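Local structure of maleylacetate reductase (Agrobacterium tumefaciens, 3HL0) at residues Gln44-Ala49 with Val63-Ala68; Leu59-Phe64 with Arg84-Asp89; Ser98-Gly103 with Ala122-Thr127. The protein probably catalyses the NADH-dependent reduction of maleylacetate to 3-oxoadipate in the breakdown of gamma-resorcylate, as a member of the iron-containing alcohol dehydrogenase family. One frame throughout, in Å; residues are numbered along the deposited sequence.

Contact 1: Gln44-Ala49 with Val63-Ala68; sequences QQKGDA and VFSEAA. With NAD (nicotinamide-adenine-dinucleotide), chain D.
Lys46 lays its aliphatic chain alongside Ser65, where strand 60-64 gives way to loop. CG stands anti to the backbone N (chi1 167°) and the chain stays extended as far as CE, which carries it past the serine. CG lies 3.7 Å from Ser65 OG, and CB, CD and CE follow at similar range, so the touch is methylene against hydroxymethyl. The charged end carries on past Ser65: Lys46 NZ forms a salt bridge with Glu50 and donates to the carbonyl of Gly136 of the second subunit. One helical turn on, Ala49 points its methyl at the strand and meets one branch of Val63, CB to CG1, at 4.1 Å. Gln45 is the N-cap of helix 46-56, its carbonyl O taking the Ala49 N-H.

Just before the helix, two glutamines turn to the cofactor. Gln44, bent at chi2 (77°), brings NE2 to the adenosine ribose and donates to O3B of NAD at 2.8 Å, along a bent line with an N-H...O angle of 139°. Gln45 works from the neighbouring hydroxyl: its OE1 accepts from O2B of NAD at 2.8 Å. The Gln45 amide also lies over one face of the adenine, with NE2 3.4 Å from C5A of NAD. Its NE2 is hydrogen-bonded to Thr119 OG1, which fixes the flip of the amide and so which end meets the ribose.

This is a beta-alpha-beta crossover of the nucleotide-binding domain, strand 37-40 to helix 46-56 to strand 60-64. Apolar and methylene packing seats the start of the helix on the edge strand, while two amides read the ribose hydroxyls; an acceptor on the 2'-hydroxyl is consistent with a preference for NAD over its 2'-phosphorylated form.

Contact 2: Leu59-Phe64 with Arg84-Asp89; sequences LAAGVF and RAAGAD
The backbones of Ala61, in strand 60-64, and Ala86, just before the Gly87 turn that follows helix 73-85, approach to 5.4 Å between CA atoms, at a point where Ala61 leaves the extended conformation (phi -83°, psi -21°). The two methyl groups point at each other, CB to CB at 3.9 Å. Each also reaches the other residue's carbonyl: Ala61 CB is 3.5 Å from Ala86 O, and Ala86 CB is 3.6 Å from Ala61 O. The pair therefore interlocks reciprocally, by van der Waals contact of methyl with methyl and methyl with peptide oxygen. Ala88 adds a looser touch from beyond the turn, its CB 4.3 Å from Ala61 CB. Next along the strand, Gly62 has no side chain on the side that faces Ala86.

The chain gets from Ala86 to Ala88 through a Schellman motif. Gly87 turns out of the helix with positive phi (63°), and its N bonds back to Arg84 O at 2.9 Å. That reversal is what presents Ala86 and Ala88 together to Ala61.

This is surface packing, away from the cofactor. Asp89, just before strand 90-95, uses both carboxylate oxygens on backbone N-H groups, OD1 on Arg36 and OD2 on Ser35, which ties the turn to the loop leading into strand 37-40. That strand is the sheet partner of 60-64, the outermost strand on its side within the chain. Helix 46-56 packs against Ala60 and Val63, while helix 73-85 takes Phe64.

Contact 3: Ser98-Gly103 with Ala122-Thr127; sequences STTGLG and AGSEVT. With NAD (nicotinamide-adenine-dinucleotide), chain D.
Helix 97-110, which follows the glycine-rich turn of a Rossmann-like dinucleotide-binding domain, meets the loop after strand 113-118 here, Thr100 against Ser124, with NAD lying across both. At the start of the helix Ser98 holds the adenosine-side phosphate twice: its N donates to O1A of NAD at 2.8 Å in a nearly straight bond (165°), and its OG donates to O2A of NAD at 2.7 Å. The N-terminal end of the helix would probably help to stabilise the phosphate charge.

Two residues further on, the Thr100 methyl does the touching, CG2 resting 3.5 Å from Ser124 OG. Its first torsion (chi1 -55°) sets OG1 beside the backbone N, where it bonds Gly96 O, and leaves CG2 for the loop. Ser124 also borders the nicotinamide, with OG 3.4 Å from C7N of NAD, and Thr127 OG1 donates to the carboxamide oxygen O7N of NAD at 2.6 Å.

Glu125, whose OE2 bonds Tyr153 OH, joins the helix indirectly: a water sits 2.7 Å from Thr100 OG1 and donates to Glu125 OE1 at 2.8 Å.

Contacts 1 and 3 both hold NAD, contact 1 at the adenosine ribose and adenine, contact 3 at the adenosine-side phosphate and the nicotinamide carboxamide; their centres are about 14 Å apart. They also pack directly, since Phe64 CD2 lies 3.7 Å from Leu102 CD2 and Ala67 CB lies 3.8 Å from that same Leu102 atom. Contact 2 shares strand 60-64 with contact 1, Val63 and Phe64 belonging to both, but sits toward the edge of the domain, its centre about 14 Å from that of contact 1 and about 19 Å from that of contact 3. Through Phe64 the strand still reaches the phosphate-binding helix.

Contact 1: Gln44-Ala49 with Val63-Ala68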
loop_
_atom_site.group_PDB
_atom_site.type_symbol
_atom_site.label_atom_id
_atom_site.label_comp_id
_atom_site.label_asym_id
_atom_site.label_seq_id
_atom_site.Cartn_x
_atom_site.Cartn_y
_atom_site.Cartn_z
ATOM N N GLN A 44 -3.687 6.788 -6.060
ATOM C CA GLN A 44 -2.457 6.406 -6.754
ATOM C C GLN A 44 -2.634 6.278 -8.264
ATOM O O GLN A 44 -1.642 6.130 -9.008
ATOM C CB GLN A 44 -1.888 5.111 -6.148
ATOM C CG GLN A 44 -1.327 5.294 -4.712
ATOM C CD GLN A 44 -2.415 5.379 -3.636
ATOM O OE1 GLN A 44 -2.365 6.256 -2.778
ATOM N NE2 GLN A 44 -3.406 4.473 -3.688
ATOM N N GLN A 45 -3.887 6.313 -8.726
ATOM C CA GLN A 45 -4.169 6.254 -10.158
ATOM C C GLN A 45 -5.106 7.405 -10.606
ATOM O O GLN A 45 -5.719 7.334 -11.679
ATOM C CB GLN A 45 -4.737 4.891 -10.528
ATOM C CG GLN A 45 -3.682 3.782 -10.524
ATOM C CD GLN A 45 -4.301 2.400 -10.739
ATOM O OE1 GLN A 45 -4.848 1.804 -9.797
ATOM N NE2 GLN A 45 -4.231 1.894 -11.982
ATOM N N LYS A 46 -5.135 8.482 -9.832
ATOM C CA LYS A 46 -6.044 9.609 -10.060
ATOM C C LYS A 46 -5.768 10.330 -11.392
ATOM O O LYS A 46 -6.701 10.760 -12.099
ATOM C CB LYS A 46 -5.916 10.580 -8.900
ATOM C CG LYS A 46 -6.556 11.938 -9.116
ATOM C CD LYS A 46 -6.194 12.839 -7.939
ATOM C CE LYS A 46 -7.145 14.018 -7.811
ATOM N NZ LYS A 46 -6.712 15.232 -8.585
ATOM N N GLY A 47 -4.478 10.481 -11.706
ATOM C CA GLY A 47 -4.076 11.132 -12.957
ATOM C C GLY A 47 -4.653 10.388 -14.147
ATOM O O GLY A 47 -5.223 11.005 -15.061
ATOM N N ASP A 48 -4.523 9.064 -14.139
ATOM C CA ASP A 48 -5.027 8.239 -15.247
ATOM C C ASP A 48 -6.567 8.295 -15.373
ATOM O O ASP A 48 -7.110 8.369 -16.486
ATOM C CB ASP A 48 -4.513 6.814 -15.123
ATOM C CG ASP A 48 -2.985 6.727 -15.287
ATOM O OD1 ASP A 48 -2.354 7.706 -15.768
ATOM O OD2 ASP A 48 -2.409 5.677 -14.932
ATOM N N ALA A 49 -7.240 8.312 -14.227
ATOM C CA ALA A 49 -8.702 8.414 -14.176
ATOM C C ALA A 49 -9.179 9.749 -14.735
ATOM O O ALA A 49 -10.145 9.830 -15.513
ATOM C CB ALA A 49 -9.179 8.244 -12.772
ATOM N N VAL A 63 -15.451 12.123 -11.903
ATOM C CA VAL A 63 -14.312 11.318 -11.462
ATOM C C VAL A 63 -14.317 11.247 -9.940
ATOM O O VAL A 63 -14.373 12.271 -9.261
ATOM C CB VAL A 63 -12.973 11.915 -11.909
ATOM C CG1 VAL A 63 -11.808 11.063 -11.404
ATOM C CG2 VAL A 63 -12.927 11.998 -13.410
ATOM N N PHE A 64 -14.331 10.032 -9.400
ATOM C CA PHE A 64 -14.230 9.851 -7.952
ATOM C C PHE A 64 -12.957 9.045 -7.726
ATOM O O PHE A 64 -12.898 7.874 -8.078
ATOM C CB PHE A 64 -15.440 9.068 -7.422
ATOM C CG PHE A 64 -15.429 8.887 -5.923
ATOM C CD1 PHE A 64 -15.959 9.886 -5.098
ATOM C CD2 PHE A 64 -14.876 7.746 -5.335
ATOM C CE1 PHE A 64 -15.949 9.734 -3.710
ATOM C CE2 PHE A 64 -14.870 7.590 -3.937
ATOM C CZ PHE A 64 -15.405 8.593 -3.135
ATOM N N SER A 65 -11.941 9.672 -7.141
ATOM C CA SER A 65 -10.604 9.081 -7.056
ATOM C C SER A 65 -10.192 8.769 -5.611
ATOM O O SER A 65 -9.002 8.839 -5.248
ATOM C CB SER A 65 -9.566 10.003 -7.720
ATOM O OG SER A 65 -9.567 11.307 -7.098
ATOM N N GLU A 66 -11.154 8.384 -4.801
ATOM C CA GLU A 66 -10.829 8.081 -3.398
ATOM C C GLU A 66 -11.056 6.631 -3.000
ATOM O O GLU A 66 -11.308 6.332 -1.821
ATOM C CB GLU A 66 -11.583 9.031 -2.467
ATOM C CG GLU A 66 -11.033 10.452 -2.497
ATOM C CD GLU A 66 -11.977 11.438 -1.883
ATOM O OE1 GLU A 66 -12.500 11.161 -0.773
ATOM O OE2 GLU A 66 -12.192 12.497 -2.510
ATOM N N ALA A 67 -10.967 5.716 -3.981
ATOM C CA ALA A 67 -11.142 4.301 -3.684
ATOM C C ALA A 67 -10.102 3.924 -2.647
ATOM O O ALA A 67 -8.953 4.385 -2.710
ATOM C CB ALA A 67 -10.970 3.465 -4.920
ATOM N N ALA A 68 -10.524 3.115 -1.682
ATOM C CA ALA A 68 -9.754 2.894 -0.473
ATOM C C ALA A 68 -9.533 1.404 -0.268
ATOM O O ALA A 68 -10.355 0.577 -0.686
ATOM C CB ALA A 68 -10.504 3.501 0.730
HETATM P PA NAD D . -5.113 -2.763 -5.093
HETATM O O1A NAD D . -6.287 -2.588 -5.992
HETATM O O2A NAD D . -5.325 -2.621 -3.634
HETATM O O5B NAD D . -3.910 -1.885 -5.664
HETATM C C5B NAD D . -2.769 -1.660 -4.829
HETATM C C4B NAD D . -2.144 -0.341 -5.259
HETATM O O4B NAD D . -1.587 -0.498 -6.564
HETATM C C3B NAD D . -3.179 0.797 -5.319
HETATM O O3B NAD D . -2.668 2.016 -4.748
HETATM C C2B NAD D . -3.397 0.939 -6.809
HETATM O O2B NAD D . -3.791 2.240 -7.194
HETATM C C1B NAD D . -2.027 0.568 -7.393
HETATM N N9A NAD D . -2.096 0.092 -8.796
HETATM C C8A NAD D . -2.922 -0.894 -9.302
HETATM N N7A NAD D . -2.672 -1.036 -10.624
HETATM C C5A NAD D . -1.703 -0.142 -10.994
HETATM C C6A NAD D . -1.091 0.137 -12.215
HETATM N N6A NAD D . -1.161 -0.673 -13.302
HETATM N N1A NAD D . -0.132 1.151 -12.210
HETATM C C2A NAD D . 0.205 1.815 -11.051
HETATM N N3A NAD D . -0.386 1.537 -9.846
HETATM C C4A NAD D . -1.339 0.558 -9.832
HETATM O O3 NAD D . -4.491 -4.267 -5.232
HETATM P PN NAD D . -5.158 -5.646 -5.768
HETATM O O1N NAD D . -4.254 -6.717 -5.254
HETATM O O2N NAD D . -5.352 -5.462 -7.205
HETATM O O5D NAD D . -6.568 -5.774 -5.023
HETATM C C5D NAD D . -6.674 -6.196 -3.666
HETATM C C4D NAD D . -8.130 -5.988 -3.246
HETATM O O4D NAD D . -8.959 -6.670 -4.176
HETATM C C3D NAD D . -8.379 -6.635 -1.890
HETATM O O3D NAD D . -9.377 -5.855 -1.214
HETATM C C2D NAD D . -8.916 -7.997 -2.262
HETATM O O2D NAD D . -9.701 -8.623 -1.247
HETATM C C1D NAD D . -9.725 -7.661 -3.501
HETATM N N1N NAD D . -9.942 -8.799 -4.385
HETATM C C2N NAD D . -11.237 -9.154 -4.614
HETATM C C3N NAD D . -11.499 -10.225 -5.443
HETATM C C7N NAD D . -12.933 -10.493 -5.648
HETATM O O7N NAD D . -13.186 -11.479 -6.523
HETATM N N7N NAD D . -13.893 -9.797 -4.992
HETATM C C4N NAD D . -10.458 -10.956 -6.115
HETATM C C5N NAD D . -9.138 -10.578 -5.860
HETATM C C6N NAD D . -8.896 -9.502 -4.987
#

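Contact 2: Leu59-Phe64 with Arg84-Asp89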
loop_
_atom_site.group_PDB
_atom_site.type_symbol
_atom_site.label_atom_id
_atom_site.label_comp_id
_atom_site.label_asym_id
_atom_site.label_seq_id
_atom_site.Cartn_x
_atom_site.Cartn_y
_atom_site.Cartn_z
ATOM N N LEU A 59 -19.378 11.987 -22.302
ATOM C CA LEU A 59 -19.694 10.650 -21.798
ATOM C C LEU A 59 -19.206 10.464 -20.377
ATOM O O LEU A 59 -19.549 9.463 -19.741
ATOM C CB LEU A 59 -19.129 9.540 -22.709
ATOM C CG LEU A 59 -19.813 9.346 -24.070
ATOM C CD1 LEU A 59 -19.166 8.182 -24.828
ATOM C CD2 LEU A 59 -21.341 9.157 -23.983
ATOM N N ALA A 60 -18.380 11.389 -19.884
ATOM C CA ALA A 60 -17.900 11.291 -18.504
ATOM C C ALA A 60 -18.682 12.264 -17.635
ATOM O O ALA A 60 -18.676 13.493 -17.872
ATOM C CB ALA A 60 -16.372 11.525 -18.389
ATOM N N ALA A 61 -19.407 11.702 -16.674
ATOM C CA ALA A 61 -20.217 12.487 -15.736
ATOM C C ALA A 61 -19.394 13.018 -14.562
ATOM O O ALA A 61 -19.769 14.013 -13.940
ATOM C CB ALA A 61 -21.382 11.647 -15.237
ATOM N N GLY A 62 -18.257 12.400 -14.283
ATOM C CA GLY A 62 -17.427 12.776 -13.133
ATOM C C GLY A 62 -16.308 11.779 -12.868
ATOM O O GLY A 62 -16.225 10.736 -13.540
ATOM N N VAL A 63 -15.451 12.123 -11.903
ATOM C CA VAL A 63 -14.312 11.318 -11.462
ATOM C C VAL A 63 -14.317 11.247 -9.940
ATOM O O VAL A 63 -14.373 12.271 -9.261
ATOM C CB VAL A 63 -12.973 11.915 -11.909
ATOM C CG1 VAL A 63 -11.808 11.063 -11.404
ATOM C CG2 VAL A 63 -12.927 11.998 -13.410
ATOM N N PHE A 64 -14.331 10.032 -9.400
ATOM C CA PHE A 64 -14.230 9.851 -7.952
ATOM C C PHE A 64 -12.957 9.045 -7.726
ATOM O O PHE A 64 -12.898 7.874 -8.078
ATOM C CB PHE A 64 -15.440 9.068 -7.422
ATOM C CG PHE A 64 -15.429 8.887 -5.923
ATOM C CD1 PHE A 64 -15.959 9.886 -5.098
ATOM C CD2 PHE A 64 -14.876 7.746 -5.335
ATOM C CE1 PHE A 64 -15.949 9.734 -3.710
ATOM C CE2 PHE A 64 -14.870 7.590 -3.937
ATOM C CZ PHE A 64 -15.405 8.593 -3.135
ATOM N N ARG A 84 -24.817 9.771 -7.790
ATOM C CA ARG A 84 -26.132 10.402 -7.906
ATOM C C ARG A 84 -26.001 11.840 -8.375
ATOM O O ARG A 84 -26.647 12.240 -9.372
ATOM C CB ARG A 84 -26.914 10.280 -6.587
ATOM C CG ARG A 84 -27.294 8.813 -6.340
ATOM C CD ARG A 84 -28.036 8.565 -5.045
ATOM N NE ARG A 84 -28.477 7.176 -5.007
ATOM C CZ ARG A 84 -28.621 6.450 -3.906
ATOM N NH1 ARG A 84 -28.335 6.973 -2.716
ATOM N NH2 ARG A 84 -29.015 5.181 -4.002
ATOM N N ALA A 85 -25.162 12.611 -7.689
ATOM C CA ALA A 85 -25.019 14.041 -8.023
ATOM C C ALA A 85 -24.579 14.271 -9.473
ATOM O O ALA A 85 -25.005 15.233 -10.132
ATOM C CB ALA A 85 -24.075 14.732 -7.046
ATOM N N ALA A 86 -23.732 13.379 -9.963
ATOM C CA ALA A 86 -23.262 13.435 -11.350
ATOM C C ALA A 86 -24.298 13.013 -12.396
ATOM O O ALA A 86 -24.088 13.213 -13.602
ATOM C CB ALA A 86 -22.001 12.565 -11.494
ATOM N N GLY A 87 -25.402 12.404 -11.955
ATOM C CA GLY A 87 -26.389 11.844 -12.878
ATOM C C GLY A 87 -25.815 10.715 -13.711
ATOM O O GLY A 87 -26.244 10.486 -14.842
ATOM N N ALA A 88 -24.863 9.983 -13.122
ATOM C CA ALA A 88 -24.238 8.877 -13.794
ATOM C C ALA A 88 -25.198 7.722 -14.039
ATOM O O ALA A 88 -26.172 7.514 -13.288
ATOM C CB ALA A 88 -23.008 8.398 -12.990
ATOM N N ASP A 89 -24.935 6.952 -15.091
ATOM C CA ASP A 89 -25.714 5.729 -15.349
ATOM C C ASP A 89 -24.817 4.502 -15.401
ATOM O O ASP A 89 -25.279 3.363 -15.603
ATOM C CB ASP A 89 -26.610 5.870 -16.614
ATOM C CG ASP A 89 -25.831 6.237 -17.867
ATOM O OD1 ASP A 89 -24.575 6.241 -17.838
ATOM O OD2 ASP A 89 -26.478 6.551 -18.902
#

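Contact 3: Ser98-Gly103 with Ala122-Thr127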
loop_
_atom_site.group_PDB
_atom_site.type_symbol
_atom_site.label_atom_id
_atom_site.label_comp_id
_atom_site.label_asym_id
_atom_site.label_seq_id
_atom_site.Cartn_x
_atom_site.Cartn_y
_atom_site.Cartn_z
ATOM N N SER A 98 -8.991 -3.134 -5.485
ATOM C CA SER A 98 -9.670 -2.152 -4.613
ATOM C C SER A 98 -10.595 -1.211 -5.382
ATOM O O SER A 98 -11.667 -0.817 -4.879
ATOM C CB SER A 98 -8.648 -1.365 -3.786
ATOM O OG SER A 98 -7.916 -2.263 -2.956
ATOM N N THR A 99 -10.230 -0.847 -6.602
ATOM C CA THR A 99 -11.064 0.034 -7.412
ATOM C C THR A 99 -12.260 -0.745 -7.982
ATOM O O THR A 99 -13.407 -0.242 -7.971
ATOM C CB THR A 99 -10.225 0.666 -8.519
ATOM O OG1 THR A 99 -9.148 1.319 -7.851
ATOM C CG2 THR A 99 -11.042 1.735 -9.294
ATOM N N THR A 100 -12.007 -1.968 -8.451
ATOM C CA THR A 100 -13.101 -2.836 -8.880
ATOM C C THR A 100 -14.087 -3.038 -7.756
ATOM O O THR A 100 -15.322 -2.984 -7.999
ATOM C CB THR A 100 -12.559 -4.196 -9.363
ATOM O OG1 THR A 100 -11.604 -3.917 -10.383
ATOM C CG2 THR A 100 -13.719 -5.058 -9.931
ATOM N N GLY A 101 -13.580 -3.222 -6.523
ATOM C CA GLY A 101 -14.471 -3.418 -5.363
ATOM C C GLY A 101 -15.366 -2.191 -5.101
ATOM O O GLY A 101 -16.553 -2.327 -4.839
ATOM N N LEU A 102 -14.816 -0.987 -5.250
ATOM C CA LEU A 102 -15.638 0.228 -5.101
ATOM C C LEU A 102 -16.762 0.263 -6.150
ATOM O O LEU A 102 -17.922 0.545 -5.824
ATOM C CB LEU A 102 -14.757 1.504 -5.135
ATOM C CG LEU A 102 -15.614 2.788 -5.057
ATOM C CD1 LEU A 102 -16.428 2.871 -3.737
ATOM C CD2 LEU A 102 -14.725 4.051 -5.254
ATOM N N GLY A 103 -16.434 -0.052 -7.403
ATOM C CA GLY A 103 -17.466 -0.070 -8.453
ATOM C C GLY A 103 -18.542 -1.099 -8.167
ATOM O O GLY A 103 -19.739 -0.862 -8.425
ATOM N N ALA A 122 -5.481 -9.195 -10.021
ATOM C CA ALA A 122 -6.403 -9.698 -8.965
ATOM C C ALA A 122 -7.585 -10.501 -9.511
ATOM O O ALA A 122 -8.037 -11.452 -8.860
ATOM C CB ALA A 122 -6.950 -8.489 -8.118
ATOM N N GLY A 123 -8.121 -10.084 -10.673
ATOM C CA GLY A 123 -9.196 -10.884 -11.282
ATOM C C GLY A 123 -10.614 -10.595 -10.805
ATOM O O GLY A 123 -11.544 -11.250 -11.268
ATOM N N SER A 124 -10.782 -9.632 -9.883
ATOM C CA SER A 124 -12.141 -9.288 -9.336
ATOM C C SER A 124 -13.123 -8.913 -10.433
ATOM O O SER A 124 -14.357 -9.092 -10.275
ATOM C CB SER A 124 -11.991 -8.086 -8.417
ATOM O OG SER A 124 -13.219 -7.799 -7.741
ATOM N N GLU A 125 -12.598 -8.361 -11.528
ATOM C CA GLU A 125 -13.425 -7.889 -12.659
ATOM C C GLU A 125 -14.369 -8.949 -13.267
ATOM O O GLU A 125 -15.357 -8.579 -13.949
ATOM C CB GLU A 125 -12.567 -7.264 -13.742
ATOM C CG GLU A 125 -11.594 -8.272 -14.358
ATOM C CD GLU A 125 -10.228 -8.371 -13.647
ATOM O OE1 GLU A 125 -10.055 -7.912 -12.494
ATOM O OE2 GLU A 125 -9.313 -8.942 -14.278
ATOM N N VAL A 126 -14.053 -10.237 -13.056
ATOM C CA VAL A 126 -14.913 -11.320 -13.569
ATOM C C VAL A 126 -15.418 -12.244 -12.466
ATOM O O VAL A 126 -15.711 -13.437 -12.691
ATOM C CB VAL A 126 -14.231 -12.156 -14.702
ATOM C CG1 VAL A 126 -14.154 -11.334 -16.020
ATOM C CG2 VAL A 126 -12.851 -12.623 -14.237
ATOM N N THR A 127 -15.585 -11.679 -11.272
ATOM C CA THR A 127 -16.220 -12.441 -10.208
ATOM C C THR A 127 -17.439 -11.710 -9.651
ATOM O O THR A 127 -17.529 -10.471 -9.720
ATOM C CB THR A 127 -15.281 -12.734 -8.985
ATOM O OG1 THR A 127 -15.323 -11.616 -8.083
ATOM C CG2 THR A 127 -13.880 -13.076 -9.404
HETATM P PA NAD D . -5.113 -2.763 -5.093
HETATM O O1A NAD D . -6.287 -2.588 -5.992
HETATM O O2A NAD D . -5.325 -2.621 -3.634
HETATM O O5B NAD D . -3.910 -1.885 -5.664
HETATM C C5B NAD D . -2.769 -1.660 -4.829
HETATM C C4B NAD D . -2.144 -0.341 -5.259
HETATM O O4B NAD D . -1.587 -0.498 -6.564
HETATM C C3B NAD D . -3.179 0.797 -5.319
HETATM O O3B NAD D . -2.668 2.016 -4.748
HETATM C C2B NAD D . -3.397 0.939 -6.809
HETATM O O2B NAD D . -3.791 2.240 -7.194
HETATM C C1B NAD D . -2.027 0.568 -7.393
HETATM N N9A NAD D . -2.096 0.092 -8.796
HETATM C C8A NAD D . -2.922 -0.894 -9.302
HETATM N N7A NAD D . -2.672 -1.036 -10.624
HETATM C C5A NAD D . -1.703 -0.142 -10.994
HETATM C C6A NAD D . -1.091 0.137 -12.215
HETATM N N6A NAD D . -1.161 -0.673 -13.302
HETATM N N1A NAD D . -0.132 1.151 -12.210
HETATM C C2A NAD D . 0.205 1.815 -11.051
HETATM N N3A NAD D . -0.386 1.537 -9.846
HETATM C C4A NAD D . -1.339 0.558 -9.832
HETATM O O3 NAD D . -4.491 -4.267 -5.232
HETATM P PN NAD D . -5.158 -5.646 -5.768
HETATM O O1N NAD D . -4.254 -6.717 -5.254
HETATM O O2N NAD D . -5.352 -5.462 -7.205
HETATM O O5D NAD D . -6.568 -5.774 -5.023
HETATM C C5D NAD D . -6.674 -6.196 -3.666
HETATM C C4D NAD D . -8.130 -5.988 -3.246
HETATM O O4D NAD D . -8.959 -6.670 -4.176
HETATM C C3D NAD D . -8.379 -6.635 -1.890
HETATM O O3D NAD D . -9.377 -5.855 -1.214
HETATM C C2D NAD D . -8.916 -7.997 -2.262
HETATM O O2D NAD D . -9.701 -8.623 -1.247
HETATM C C1D NAD D . -9.725 -7.661 -3.501
HETATM N N1N NAD D . -9.942 -8.799 -4.385
HETATM C C2N NAD D . -11.237 -9.154 -4.614
HETATM C C3N NAD D . -11.499 -10.225 -5.443
HETATM C C7N NAD D . -12.933 -10.493 -5.648
HETATM O O7N NAD D . -13.186 -11.479 -6.523
HETATM N N7N NAD D . -13.893 -9.797 -4.992
HETATM C C4N NAD D . -10.458 -10.956 -6.115
HETATM C C5N NAD D . -9.138 -10.578 -5.860
HETATM C C6N NAD D . -8.896 -9.502 -4.987
HETATM O O HOH W 1 -9.849 -5.982 -10.505
#